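Local coordinates for protein phage related exonuclease (Haemophilus somnus 129PT, PDB 3K93) that probably degrades DNA from its ends as a phage-type exonuclease of the PD-(D/E)XK nuclease superfamily, at residues 61-66 with 114-119. Residues are numbered along the deposited sequence; the frame is centred on the assembly and turned at random. Where two conformers were deposited one is given.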
ATOM      1  N   THR A  61     -10.287 -10.235 -13.415  1.00 17.45           N
ATOM      2  CA  THR A  61     -10.225 -10.228 -14.879  1.00 16.86           C
ATOM      3  C   THR A  61     -10.923 -11.480 -15.459  1.00 17.02           C
ATOM      4  O   THR A  61     -11.539 -11.401 -16.515  1.00 18.37           O
ATOM      5  CB  THR A  61      -8.749 -10.156 -15.408  1.00 16.93           C
ATOM      6  OG1 THR A  61      -8.065 -11.336 -15.022  1.00 17.55           O
ATOM      7  CG2 THR A  61      -7.985  -8.927 -14.841  1.00 14.95           C
ATOM      8  N   GLN A  62     -10.833 -12.623 -14.793  1.00 16.54           N
ATOM      9  CA  GLN A  62     -11.544 -13.793 -15.281  0.50 17.03           C
ATOM     10  C   GLN A  62     -13.063 -13.591 -15.246  1.00 17.02           C
ATOM     11  O   GLN A  62     -13.757 -14.086 -16.131  1.00 17.22           O
ATOM     12  CB  GLN A  62     -11.147 -15.059 -14.522  0.50 17.64           C
ATOM     13  CG  GLN A  62     -11.540 -16.392 -15.236  0.50 18.81           C
ATOM     14  CD  GLN A  62     -11.344 -16.379 -16.770  0.50 19.94           C
ATOM     15  OE1 GLN A  62     -12.244 -16.774 -17.508  0.50 21.03           O
ATOM     16  NE2 GLN A  62     -10.170 -15.937 -17.241  0.50 19.32           N
ATOM     17  N   LYS A  63     -13.589 -12.848 -14.270  1.00 16.33           N
ATOM     18  CA  LYS A  63     -15.045 -12.593 -14.233  1.00 16.04           C
ATOM     19  C   LYS A  63     -15.497 -11.872 -15.497  1.00 16.50           C
ATOM     20  O   LYS A  63     -16.496 -12.263 -16.128  1.00 15.20           O
ATOM     21  CB  LYS A  63     -15.465 -11.805 -12.992  1.00 15.40           C
ATOM     22  CG  LYS A  63     -16.958 -11.469 -12.908  1.00 14.33           C
ATOM     23  CD  LYS A  63     -17.320 -10.773 -11.626  1.00 10.83           C
ATOM     24  CE  LYS A  63     -18.800 -10.397 -11.545  1.00  9.32           C
ATOM     25  NZ  LYS A  63     -19.247  -9.848 -10.201  1.00  5.03           N
ATOM     26  N   GLY A  64     -14.751 -10.842 -15.883  1.00 17.58           N
ATOM     27  CA  GLY A  64     -15.050 -10.085 -17.110  1.00 18.51           C
ATOM     28  C   GLY A  64     -15.005 -10.960 -18.344  1.00 19.35           C
ATOM     29  O   GLY A  64     -15.784 -10.788 -19.250  1.00 20.53           O
ATOM     30  N   ASN A  65     -14.094 -11.910 -18.379  1.00 20.21           N
ATOM     31  CA  ASN A  65     -14.014 -12.811 -19.517  1.00 21.29           C
ATOM     32  C   ASN A  65     -15.215 -13.722 -19.578  1.00 20.80           C
ATOM     33  O   ASN A  65     -15.798 -13.858 -20.619  1.00 20.02           O
ATOM     34  CB  ASN A  65     -12.736 -13.640 -19.484  1.00 21.42           C
ATOM     35  CG  ASN A  65     -11.493 -12.812 -19.795  1.00 24.97           C
ATOM     36  OD1 ASN A  65     -11.558 -11.814 -20.543  1.00 27.08           O
ATOM     37  ND2 ASN A  65     -10.331 -13.242 -19.236  1.00 26.67           N
ATOM     38  N   GLU A  66     -15.587 -14.314 -18.449  1.00 20.90           N
ATOM     39  CA  GLU A  66     -16.744 -15.196 -18.399  1.00 21.51           C
ATOM     40  C   GLU A  66     -18.051 -14.512 -18.689  1.00 21.27           C
ATOM     41  O   GLU A  66     -18.924 -15.121 -19.295  1.00 21.54           O
ATOM     42  CB  GLU A  66     -16.822 -15.954 -17.081  1.00 21.63           C
ATOM     43  CG  GLU A  66     -15.635 -16.909 -16.934  1.00 25.50           C
ATOM     44  CD  GLU A  66     -15.694 -17.844 -15.721  1.00 29.19           C
ATOM     45  OE1 GLU A  66     -16.753 -17.917 -15.032  1.00 30.06           O
ATOM     46  OE2 GLU A  66     -14.647 -18.521 -15.485  1.00 31.74           O
ATOM     47  N   CYS A 114     -16.871  -5.273 -16.004  1.00 14.55           N
ATOM     48  CA  CYS A 114     -17.632  -6.155 -15.112  1.00 14.62           C
ATOM     49  C   CYS A 114     -17.085  -6.057 -13.714  1.00 13.15           C
ATOM     50  O   CYS A 114     -16.113  -6.697 -13.397  1.00 12.71           O
ATOM     51  CB  CYS A 114     -17.534  -7.615 -15.601  1.00 14.80           C
ATOM     52  SG  CYS A 114     -18.481  -7.869 -17.108  1.00 18.24           S
ATOM     53  N   SER A 115     -17.721  -5.257 -12.871  1.00 12.88           N
ATOM     54  CA  SER A 115     -17.273  -5.079 -11.492  1.00 12.02           C
ATOM     55  C   SER A 115     -17.251  -6.395 -10.693  1.00 12.11           C
ATOM     56  O   SER A 115     -18.102  -7.280 -10.896  1.00 12.48           O
ATOM     57  CB  SER A 115     -18.176  -4.082 -10.783  1.00 12.40           C
ATOM     58  OG  SER A 115     -18.329  -2.897 -11.558  1.00 12.08           O
ATOM     59  N   TRP A 116     -16.285  -6.517  -9.798  1.00 10.67           N
ATOM     60  CA  TRP A 116     -16.215  -7.684  -8.932  1.00 11.33           C
ATOM     61  C   TRP A 116     -17.380  -7.788  -7.929  1.00 11.60           C
ATOM     62  O   TRP A 116     -18.059  -8.833  -7.838  1.00 11.25           O
ATOM     63  CB  TRP A 116     -14.879  -7.706  -8.178  1.00 10.73           C
ATOM     64  CG  TRP A 116     -14.740  -8.862  -7.272  1.00 10.67           C
ATOM     65  CD1 TRP A 116     -14.763  -8.834  -5.906  1.00  9.56           C
ATOM     66  CD2 TRP A 116     -14.591 -10.245  -7.647  1.00 10.42           C
ATOM     67  NE1 TRP A 116     -14.633 -10.107  -5.410  1.00 12.54           N
ATOM     68  CE2 TRP A 116     -14.525 -10.993  -6.451  1.00 11.53           C
ATOM     69  CE3 TRP A 116     -14.491 -10.917  -8.873  1.00 12.41           C
ATOM     70  CZ2 TRP A 116     -14.354 -12.396  -6.439  1.00 13.47           C
ATOM     71  CZ3 TRP A 116     -14.321 -12.327  -8.877  1.00 11.37           C
ATOM     72  CH2 TRP A 116     -14.269 -13.046  -7.666  1.00 13.18           C
ATOM     73  N   ASP A 117     -17.605  -6.719  -7.177  1.00 11.18           N
ATOM     74  CA  ASP A 117     -18.605  -6.734  -6.133  1.00 11.52           C
ATOM     75  C   ASP A 117     -19.232  -5.360  -5.923  1.00 10.82           C
ATOM     76  O   ASP A 117     -18.846  -4.388  -6.574  1.00  9.93           O
ATOM     77  CB  ASP A 117     -18.043  -7.398  -4.822  1.00 12.44           C
ATOM     78  CG  ASP A 117     -17.064  -6.557  -4.065  1.00 15.06           C
ATOM     79  OD1 ASP A 117     -16.823  -5.368  -4.424  1.00 18.03           O
ATOM     80  OD2 ASP A 117     -16.563  -7.102  -3.034  1.00 16.57           O
ATOM     81  N   ILE A 118     -20.235  -5.316  -5.056  1.00 10.34           N
ATOM     82  CA  ILE A 118     -20.987  -4.092  -4.766  1.00 10.00           C
ATOM     83  C   ILE A 118     -20.025  -2.988  -4.320  1.00 10.05           C
ATOM     84  O   ILE A 118     -20.148  -1.851  -4.729  1.00 10.12           O
ATOM     85  CB  ILE A 118     -22.101  -4.349  -3.697  1.00 10.24           C
ATOM     86  CG1 ILE A 118     -23.196  -5.263  -4.291  1.00  8.25           C
ATOM     87  CG2 ILE A 118     -22.682  -3.016  -3.135  1.00  8.14           C
ATOM     88  CD1 ILE A 118     -24.076  -5.987  -3.251  1.00  5.95           C
ATOM     89  N   GLY A 119     -19.050  -3.350  -3.508  1.00 10.49           N
ATOM     90  CA  GLY A 119     -18.067  -2.391  -3.047  1.00 11.19           C
ATOM     91  C   GLY A 119     -17.252  -1.708  -4.126  1.00 11.50           C
ATOM     92  O   GLY A 119     -17.006  -0.495  -4.037  1.00 11.37           O
TER
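Lys63, on helix 59-66, reaches across to two backbone carbonyls, those of Ser115 and Trp116, in the loop that leaves strand 108-114. That strand belongs to the mixed sheet of what is probably a PD-(D/E)XK nuclease core; its Asp111 and Thr112, together with Asp100, bind a sodium ion, consistent with the metal site of such enzymes. With CG anti to the backbone N (chi1 178°) and every later torsion also extended, CB and CG carry the lysine chain straight away from the helix. At CD it meets the indole obliquely, 4.0 Å from Trp116 CE3, while Tyr60 packs edge-to-face with the same ring. CE follows, 3.3 Å from Ser115 O, and the ammonium faces both carbonyl oxygens. The bond from Lys63 NZ to Ser115 O measures 2.9 Å; it lies in the carbonyl plane, with a C=O...N angle of 150°. Trp116 O is 2.8 Å from Lys63 NZ, but here the donor stands above the carbonyl plane, 46° out of it, and misses the lone-pair direction. Phe160 O and Thr162 OG1 also bond this nitrogen, where helix 59-66, the end of strand 108-114 and the loop after strand 152-158 converge. Four oxygens thus surround three N-H groups, so at least one hydrogen must be shared, which probably holds the tip in place. Ser115 turns its hydroxyl to His121 ND1, and its backbone pairs with Val158. Nearer the strand end, Gly64 and Cys114 have their CA atoms 5.1 Å apart. Here the contact is purely van der Waals, with Gly64 CA 3.8 Å from Cys114 CB and 4.1 Å from Cys114 SG.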